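Local coordinates for protein cytochrome c7 (Geobacter sulfurreducens, PDB 3H33) that carries three c-type haems and probably shuttles electrons during Fe(III) respiration as a small multihaem cytochrome, at residues A[6-11]-A[67-72]. Residues are numbered along the deposited sequence; the frame is centred on the assembly and turned at random.
Sequences YPTRIG and DCHKGG. With HEM (protoporphyrin IX containing Fe), chain D.
Gly11 passes His69 with their CA atoms 4.6 Å apart, at the end of a type I beta turn running from Thr8 to Gly11 and tied by Gly11 N to Thr8 O. The imidazole of His69 carries the contact: its ND1 donates to Gly11 O at 2.8 Å (156°), near the ring plane. Gly11 O is less surely placed, being too close to Thr8 OG1, but the bond would help to set the ring's rotation and make it more electron-rich. Ile10 CG1 is anti to the backbone N (chi1 -164°), and CG2 sits over one ring face, 3.5 Å from the His69 centroid, in a CH-pi contact. His69 NE2 binds HEM FE at 2.0 Å, opposite His47. Cys68 SG forms a thioether to HEM CAC; Cys68 and His69 end the CxxCH haem-binding motif of c-type cytochromes. Ile10 N donates to propionate O1A at 2.9 Å, and Ile10 CD1 lies over the porphyrin at meso carbon CHB, on the His69 side. At phi 131° a side chain at Gly11 would collide with the preceding carbonyl O and press on Lys70 N. HEM CMD lies over one Tyr6 ring face toward the rim, 4.0 Å from Tyr6 CG; an alanine here would probably uncover that methyl and lose the ring's contact with Phe15.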
# COMPACT_ATOMS: atom_id res chain seq x y z
N TYR A 6 4.87 -3.19 -7.24
CA TYR A 6 6.07 -2.43 -6.94
C TYR A 6 7.23 -3.40 -6.98
O TYR A 6 7.39 -4.23 -6.08
CB TYR A 6 5.99 -1.80 -5.54
CG TYR A 6 4.92 -0.76 -5.39
CD1 TYR A 6 3.58 -1.11 -5.31
CD2 TYR A 6 5.25 0.60 -5.36
CE1 TYR A 6 2.59 -0.15 -5.19
CE2 TYR A 6 4.27 1.57 -5.25
CZ TYR A 6 2.94 1.19 -5.17
OH TYR A 6 1.96 2.15 -5.07
N PRO A 7 8.06 -3.34 -8.04
CA PRO A 7 9.19 -4.25 -8.12
C PRO A 7 10.30 -3.76 -7.20
O PRO A 7 10.76 -2.62 -7.31
CB PRO A 7 9.58 -4.17 -9.60
CG PRO A 7 9.31 -2.74 -9.92
CD PRO A 7 7.97 -2.49 -9.24
N THR A 8 10.71 -4.60 -6.25
CA THR A 8 11.75 -4.23 -5.32
C THR A 8 12.77 -5.35 -5.22
O THR A 8 12.43 -6.52 -5.40
CB THR A 8 11.18 -3.94 -3.91
OG1 THR A 8 10.49 -5.10 -3.42
CG2 THR A 8 10.20 -2.77 -3.95
N ARG A 9 14.02 -4.99 -4.94
CA ARG A 9 15.10 -5.96 -4.82
C ARG A 9 14.73 -7.11 -3.89
O ARG A 9 14.85 -8.28 -4.24
CB ARG A 9 16.37 -5.30 -4.28
CG ARG A 9 16.51 -3.82 -4.61
CD ARG A 9 17.70 -3.56 -5.52
NE ARG A 9 18.01 -2.14 -5.59
CZ ARG A 9 19.01 -1.63 -6.30
NH1 ARG A 9 19.80 -2.43 -7.01
NH2 ARG A 9 19.23 -0.32 -6.30
N ILE A 10 14.27 -6.74 -2.70
CA ILE A 10 13.90 -7.69 -1.66
C ILE A 10 12.67 -8.55 -1.98
O ILE A 10 12.33 -9.47 -1.23
CB ILE A 10 13.67 -6.94 -0.32
CG1 ILE A 10 13.67 -7.91 0.85
CG2 ILE A 10 12.34 -6.19 -0.38
CD1 ILE A 10 13.63 -7.22 2.20
N GLY A 11 12.01 -8.27 -3.09
CA GLY A 11 10.83 -9.03 -3.46
C GLY A 11 9.71 -8.06 -3.81
O GLY A 11 9.43 -7.14 -3.04
N ASP A 67 4.91 -10.92 3.98
CA ASP A 67 3.50 -10.95 3.62
C ASP A 67 3.21 -9.89 2.57
O ASP A 67 2.12 -9.85 2.00
CB ASP A 67 2.62 -10.76 4.85
CG ASP A 67 2.56 -12.02 5.70
OD1 ASP A 67 2.62 -13.12 5.12
OD2 ASP A 67 2.45 -11.90 6.94
N CYS A 68 4.20 -9.03 2.31
CA CYS A 68 4.09 -7.99 1.30
C CYS A 68 5.10 -8.28 0.20
O CYS A 68 4.76 -8.34 -0.97
CB CYS A 68 4.43 -6.62 1.88
SG CYS A 68 3.01 -5.61 2.36
N HIS A 69 6.36 -8.45 0.61
CA HIS A 69 7.45 -8.72 -0.32
C HIS A 69 7.51 -10.21 -0.65
O HIS A 69 7.84 -11.03 0.21
CB HIS A 69 8.77 -8.25 0.28
CG HIS A 69 8.86 -6.76 0.46
ND1 HIS A 69 9.01 -5.87 -0.58
CD2 HIS A 69 8.84 -6.02 1.59
CE1 HIS A 69 9.09 -4.64 -0.05
NE2 HIS A 69 8.99 -4.67 1.26
N LYS A 70 7.21 -10.54 -1.90
CA LYS A 70 7.22 -11.93 -2.35
C LYS A 70 7.92 -12.05 -3.70
O LYS A 70 7.87 -11.12 -4.51
CB LYS A 70 5.78 -12.43 -2.48
CG LYS A 70 4.96 -12.24 -1.22
CD LYS A 70 3.53 -12.71 -1.40
CE LYS A 70 2.77 -12.63 -0.09
NZ LYS A 70 1.35 -13.06 -0.24
N GLY A 71 8.57 -13.18 -3.94
CA GLY A 71 9.24 -13.39 -5.21
C GLY A 71 10.76 -13.37 -5.21
O GLY A 71 11.37 -13.41 -6.28
N GLY A 72 11.37 -13.28 -4.03
CA GLY A 72 12.83 -13.26 -3.97
C GLY A 72 13.46 -11.99 -4.51
O GLY A 72 14.43 -11.49 -3.89
CHA HEM D . 10.24 -1.16 -0.25
CHB HEM D . 12.17 -3.93 3.17
CHC HEM D . 7.87 -4.63 5.11
CHD HEM D . 5.93 -2.59 1.24
C1A HEM D . 11.17 -1.82 0.55
C2A HEM D . 12.61 -1.74 0.37
C3A HEM D . 13.15 -2.56 1.31
C4A HEM D . 12.04 -3.11 2.06
CMA HEM D . 14.64 -2.86 1.52
CAA HEM D . 13.35 -0.88 -0.66
CBA HEM D . 13.37 -1.60 -2.00
CGA HEM D . 14.34 -2.77 -2.01
O1A HEM D . 14.02 -3.81 -2.64
O2A HEM D . 15.42 -2.65 -1.40
C1B HEM D . 11.16 -4.38 4.00
C2B HEM D . 11.38 -5.09 5.25
C3B HEM D . 10.18 -5.24 5.86
C4B HEM D . 9.23 -4.63 4.94
CMB HEM D . 12.73 -5.48 5.82
CAB HEM D . 9.92 -5.83 7.25
CBB HEM D . 10.56 -5.11 8.43
C1C HEM D . 6.95 -4.12 4.21
C2C HEM D . 5.52 -4.35 4.30
C3C HEM D . 4.99 -3.84 3.15
C4C HEM D . 6.09 -3.29 2.41
CMC HEM D . 4.80 -5.15 5.39
CAC HEM D . 3.54 -3.90 2.64
CBC HEM D . 2.48 -3.47 3.65
C1D HEM D . 6.92 -1.95 0.53
C2D HEM D . 6.69 -1.20 -0.68
C3D HEM D . 7.90 -0.76 -1.06
C4D HEM D . 8.86 -1.24 -0.10
CMD HEM D . 5.35 -1.02 -1.40
CAD HEM D . 8.22 -0.02 -2.33
CBD HEM D . 8.11 1.48 -2.22
CGD HEM D . 8.53 2.16 -3.51
O1D HEM D . 8.18 1.65 -4.60
O2D HEM D . 9.19 3.21 -3.44
NA HEM D . 10.83 -2.63 1.60
NB HEM D . 9.85 -4.07 3.82
NC HEM D . 7.28 -3.49 3.03
ND HEM D . 8.24 -2.00 0.86
FE HEM D . 9.05 -3.02 2.32